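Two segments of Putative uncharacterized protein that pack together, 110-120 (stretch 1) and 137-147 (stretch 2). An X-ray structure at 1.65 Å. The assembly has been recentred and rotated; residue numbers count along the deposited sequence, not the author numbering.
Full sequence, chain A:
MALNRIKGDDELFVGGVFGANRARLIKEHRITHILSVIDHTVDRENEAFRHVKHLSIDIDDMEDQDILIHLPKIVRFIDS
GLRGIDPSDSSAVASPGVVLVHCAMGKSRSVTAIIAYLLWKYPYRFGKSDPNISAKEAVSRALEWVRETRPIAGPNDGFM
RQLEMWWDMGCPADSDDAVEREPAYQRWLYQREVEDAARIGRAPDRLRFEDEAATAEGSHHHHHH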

# COMPACT_ATOMS: atom_id res chain seq x y z
N SER A 110 2.27 2.77 5.39
CA SER A 110 1.61 2.69 4.09
C SER A 110 2.55 2.11 3.03
O SER A 110 2.11 1.39 2.14
CB SER A 110 1.10 4.10 3.62
OG SER A 110 2.19 4.99 3.70
N VAL A 111 3.83 2.47 3.11
CA VAL A 111 4.80 2.00 2.14
C VAL A 111 4.95 0.49 2.26
O VAL A 111 5.14 -0.20 1.25
CB VAL A 111 6.14 2.74 2.35
CG1 VAL A 111 7.31 2.16 1.54
CG2 VAL A 111 5.98 4.21 1.92
N THR A 112 4.96 -0.02 3.50
CA THR A 112 5.02 -1.47 3.67
C THR A 112 3.84 -2.16 2.99
O THR A 112 4.00 -3.20 2.32
CB THR A 112 5.07 -1.79 5.17
OG1 THR A 112 6.27 -1.26 5.72
CG2 THR A 112 5.00 -3.36 5.38
N ALA A 113 2.64 -1.60 3.16
CA ALA A 113 1.48 -2.18 2.48
C ALA A 113 1.63 -2.16 0.97
O ALA A 113 1.27 -3.15 0.30
CB ALA A 113 0.22 -1.41 2.92
N ILE A 114 2.14 -1.05 0.42
CA ILE A 114 2.30 -0.96 -1.04
C ILE A 114 3.33 -1.96 -1.51
O ILE A 114 3.14 -2.62 -2.52
CB ILE A 114 2.67 0.47 -1.43
CG1 ILE A 114 1.38 1.28 -1.28
CG2 ILE A 114 3.31 0.48 -2.87
CD1 ILE A 114 1.49 2.67 -1.68
N ILE A 115 4.46 -2.06 -0.79
CA ILE A 115 5.48 -3.02 -1.18
C ILE A 115 4.90 -4.43 -1.16
O ILE A 115 5.20 -5.24 -2.05
CB ILE A 115 6.72 -2.87 -0.28
CG1 ILE A 115 7.43 -1.54 -0.60
CG2 ILE A 115 7.64 -4.11 -0.44
CD1 ILE A 115 8.57 -1.37 0.42
N ALA A 116 4.11 -4.78 -0.12
CA ALA A 116 3.53 -6.12 -0.09
C ALA A 116 2.70 -6.40 -1.33
O ALA A 116 2.73 -7.51 -1.87
CB ALA A 116 2.65 -6.28 1.15
N TYR A 117 1.93 -5.40 -1.78
CA TYR A 117 1.14 -5.55 -2.99
C TYR A 117 2.05 -5.69 -4.21
O TYR A 117 1.82 -6.56 -5.06
CB TYR A 117 0.20 -4.36 -3.09
CG TYR A 117 -0.40 -4.22 -4.49
CD1 TYR A 117 -1.48 -4.95 -4.88
CD2 TYR A 117 0.16 -3.33 -5.39
CE1 TYR A 117 -1.99 -4.82 -6.19
CE2 TYR A 117 -0.34 -3.15 -6.68
CZ TYR A 117 -1.46 -3.87 -7.06
OH TYR A 117 -1.96 -3.77 -8.35
N LEU A 118 3.10 -4.83 -4.30
CA LEU A 118 3.97 -4.88 -5.48
C LEU A 118 4.70 -6.22 -5.58
O LEU A 118 4.88 -6.77 -6.68
CB LEU A 118 4.99 -3.74 -5.46
CG LEU A 118 4.47 -2.31 -5.56
CD1 LEU A 118 5.66 -1.34 -5.38
CD2 LEU A 118 3.88 -2.16 -7.00
N LEU A 119 5.19 -6.75 -4.44
CA LEU A 119 5.86 -8.05 -4.45
C LEU A 119 4.91 -9.17 -4.86
O LEU A 119 5.29 -10.13 -5.55
CB LEU A 119 6.41 -8.37 -3.04
CG LEU A 119 7.53 -7.40 -2.63
CD1 LEU A 119 7.86 -7.72 -1.13
CD2 LEU A 119 8.76 -7.61 -3.49
N TRP A 120 3.65 -9.05 -4.45
CA TRP A 120 2.65 -10.07 -4.76
C TRP A 120 2.23 -10.00 -6.23
O TRP A 120 2.01 -11.04 -6.87
CB TRP A 120 1.44 -9.84 -3.85
CG TRP A 120 0.26 -10.64 -4.25
CD1 TRP A 120 0.02 -11.96 -3.95
CD2 TRP A 120 -0.87 -10.19 -5.04
NE1 TRP A 120 -1.17 -12.38 -4.56
CE2 TRP A 120 -1.74 -11.29 -5.21
CE3 TRP A 120 -1.23 -8.96 -5.63
CZ2 TRP A 120 -2.94 -11.18 -5.90
CZ3 TRP A 120 -2.43 -8.87 -6.33
CH2 TRP A 120 -3.26 -9.99 -6.50
N GLU A 137 16.98 -8.68 -1.02
CA GLU A 137 17.18 -7.95 -2.27
C GLU A 137 15.85 -7.66 -2.97
O GLU A 137 15.64 -6.56 -3.48
CB GLU A 137 18.12 -8.70 -3.22
CG GLU A 137 17.94 -8.23 -4.68
CD GLU A 137 19.17 -8.42 -5.57
OE1 GLU A 137 20.12 -9.14 -5.17
OE2 GLU A 137 19.15 -7.90 -6.72
N ALA A 138 14.90 -8.60 -2.93
CA ALA A 138 13.62 -8.35 -3.59
C ALA A 138 12.89 -7.19 -2.92
O ALA A 138 12.35 -6.29 -3.59
CB ALA A 138 12.78 -9.65 -3.56
N VAL A 139 12.88 -7.19 -1.59
CA VAL A 139 12.19 -6.13 -0.86
C VAL A 139 12.87 -4.80 -1.14
O VAL A 139 12.21 -3.75 -1.27
CB VAL A 139 12.20 -6.48 0.65
CG1 VAL A 139 11.71 -5.31 1.51
CG2 VAL A 139 11.32 -7.70 0.89
N SER A 140 14.20 -4.81 -1.18
CA SER A 140 14.95 -3.57 -1.43
C SER A 140 14.61 -3.00 -2.80
O SER A 140 14.47 -1.78 -2.99
CB SER A 140 16.44 -3.85 -1.32
OG SER A 140 17.15 -2.66 -1.74
N ARG A 141 14.50 -3.88 -3.78
CA ARG A 141 14.16 -3.39 -5.11
C ARG A 141 12.76 -2.80 -5.15
O ARG A 141 12.51 -1.82 -5.86
CB ARG A 141 14.33 -4.53 -6.13
CG ARG A 141 15.81 -4.86 -6.31
CD ARG A 141 16.07 -6.18 -7.02
NE ARG A 141 15.42 -6.20 -8.32
CZ ARG A 141 15.69 -7.09 -9.27
NH1 ARG A 141 15.04 -7.03 -10.43
NH2 ARG A 141 16.61 -8.02 -9.06
N ALA A 142 11.80 -3.40 -4.41
CA ALA A 142 10.45 -2.84 -4.36
C ALA A 142 10.45 -1.51 -3.61
O ALA A 142 9.77 -0.56 -4.02
CB ALA A 142 9.47 -3.82 -3.70
N LEU A 143 11.25 -1.40 -2.54
CA LEU A 143 11.36 -0.12 -1.85
C LEU A 143 11.94 0.95 -2.78
O LEU A 143 11.47 2.10 -2.78
CB LEU A 143 12.19 -0.28 -0.56
CG LEU A 143 12.65 1.03 0.09
CD1 LEU A 143 11.43 1.80 0.54
CD2 LEU A 143 13.47 0.71 1.33
N GLU A 144 12.99 0.63 -3.53
CA GLU A 144 13.56 1.65 -4.44
C GLU A 144 12.58 2.01 -5.54
O GLU A 144 12.53 3.17 -6.00
CB GLU A 144 14.86 1.15 -5.05
CG GLU A 144 15.95 0.92 -4.05
CD GLU A 144 16.20 2.18 -3.27
OE1 GLU A 144 16.29 3.27 -3.88
OE2 GLU A 144 16.26 2.10 -2.05
N TRP A 145 11.74 1.05 -5.94
CA TRP A 145 10.68 1.37 -6.91
C TRP A 145 9.72 2.41 -6.35
O TRP A 145 9.39 3.41 -7.01
CB TRP A 145 9.94 0.06 -7.26
CG TRP A 145 8.85 0.24 -8.32
CD1 TRP A 145 7.56 0.63 -8.13
CD2 TRP A 145 9.00 -0.00 -9.69
NE1 TRP A 145 6.87 0.63 -9.34
CE2 TRP A 145 7.75 0.26 -10.31
CE3 TRP A 145 10.08 -0.41 -10.48
CZ2 TRP A 145 7.53 0.10 -11.70
CZ3 TRP A 145 9.86 -0.55 -11.90
CH2 TRP A 145 8.60 -0.31 -12.46
N VAL A 146 9.27 2.21 -5.11
CA VAL A 146 8.40 3.17 -4.46
C VAL A 146 9.10 4.52 -4.36
O VAL A 146 8.48 5.56 -4.61
CB VAL A 146 7.97 2.68 -3.07
CG1 VAL A 146 7.18 3.75 -2.32
CG2 VAL A 146 7.06 1.40 -3.28
N ARG A 147 10.38 4.52 -3.99
CA ARG A 147 11.13 5.77 -3.77
C ARG A 147 11.25 6.60 -5.06
O ARG A 147 11.55 7.82 -4.98
CB ARG A 147 12.53 5.46 -3.26
CG ARG A 147 12.50 5.19 -1.76
CD ARG A 147 13.82 4.63 -1.27
NE ARG A 147 13.81 4.65 0.19
CZ ARG A 147 14.81 4.20 0.93
NH1 ARG A 147 15.89 3.65 0.34
NH2 ARG A 147 14.74 4.30 2.25

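The centre of this contact is apolar. Ile 115 of the first helix meets Ala 142 of the second, and their CA atoms lie 5.9 Å apart. The methyl side chain of Ala 142 takes up little room, so the isoleucine can come close: Ile 115 CG2 lies 3.7 Å from Ala 142 CB. The Ile 115 side chain also reaches the backbone of the second helix, with CD1 3.8 Å from Leu 143 CA.

Beside this pair, Val 146 fits as a knob into a hole formed by Val 111, Ile 114, Ile 115 and Leu 118. These four residues follow the i, i+3, i+4, i+7 spacing that sets side chains along one face of a helix. Val 146 CG2 is 3.7 Å from Leu 118 CD1, 3.9 Å from Ile 114 CG2 and 4.0 Å from Ile 115 CG1. Its other methyl, CG1, is 4.2 Å from Val 111 CG1. Val 146 has the largest area covered by the opposing stretch.

Leu 119 packs on the same methyl of Ala 142. Its CD2 is 3.9 Å from Ala 142 CB, while its CD1 is 4.0 Å from Val 139 CG2. Leu 118 CD1 also approaches Trp 145 CD1, at 3.9 Å, and meets the ring obliquely. Val 111 CG1 makes a looser contact with Leu 143 CD1 at 4.3 Å.

Both stretches are helical, and each is held by its own i to i+4 backbone hydrogen bonds. The axes approach to 9.6 Å and their N-to-C directions make an angle of 115°. The helices therefore cross steeply, and the contact is compact, burying 434 Å². No hydrogen bond links the two stretches. Their backbone groups are largely paired within each helix, and the facing side chains are aliphatic apart from Trp 145. The association rests on close packing and the burial of apolar surface.

The charged side chains lie outside this contact. The Trp 145 ring nitrogen, NE1, is hydrogen-bonded elsewhere in the structure. Arg 141 starts sideways, and its end leads away. There it forms a salt bridge one turn back along its own helix, with a weak hydrogen bond from Arg 141 NH2 to Glu 137 OE2 at 3.5 Å. A shorter salt bridge joins Arg 147 NH1 to Glu 144 OE2 at 2.9 Å, also with a hydrogen bond. Both bridges pair opposite charges within the second stretch, and neither ties it to the first.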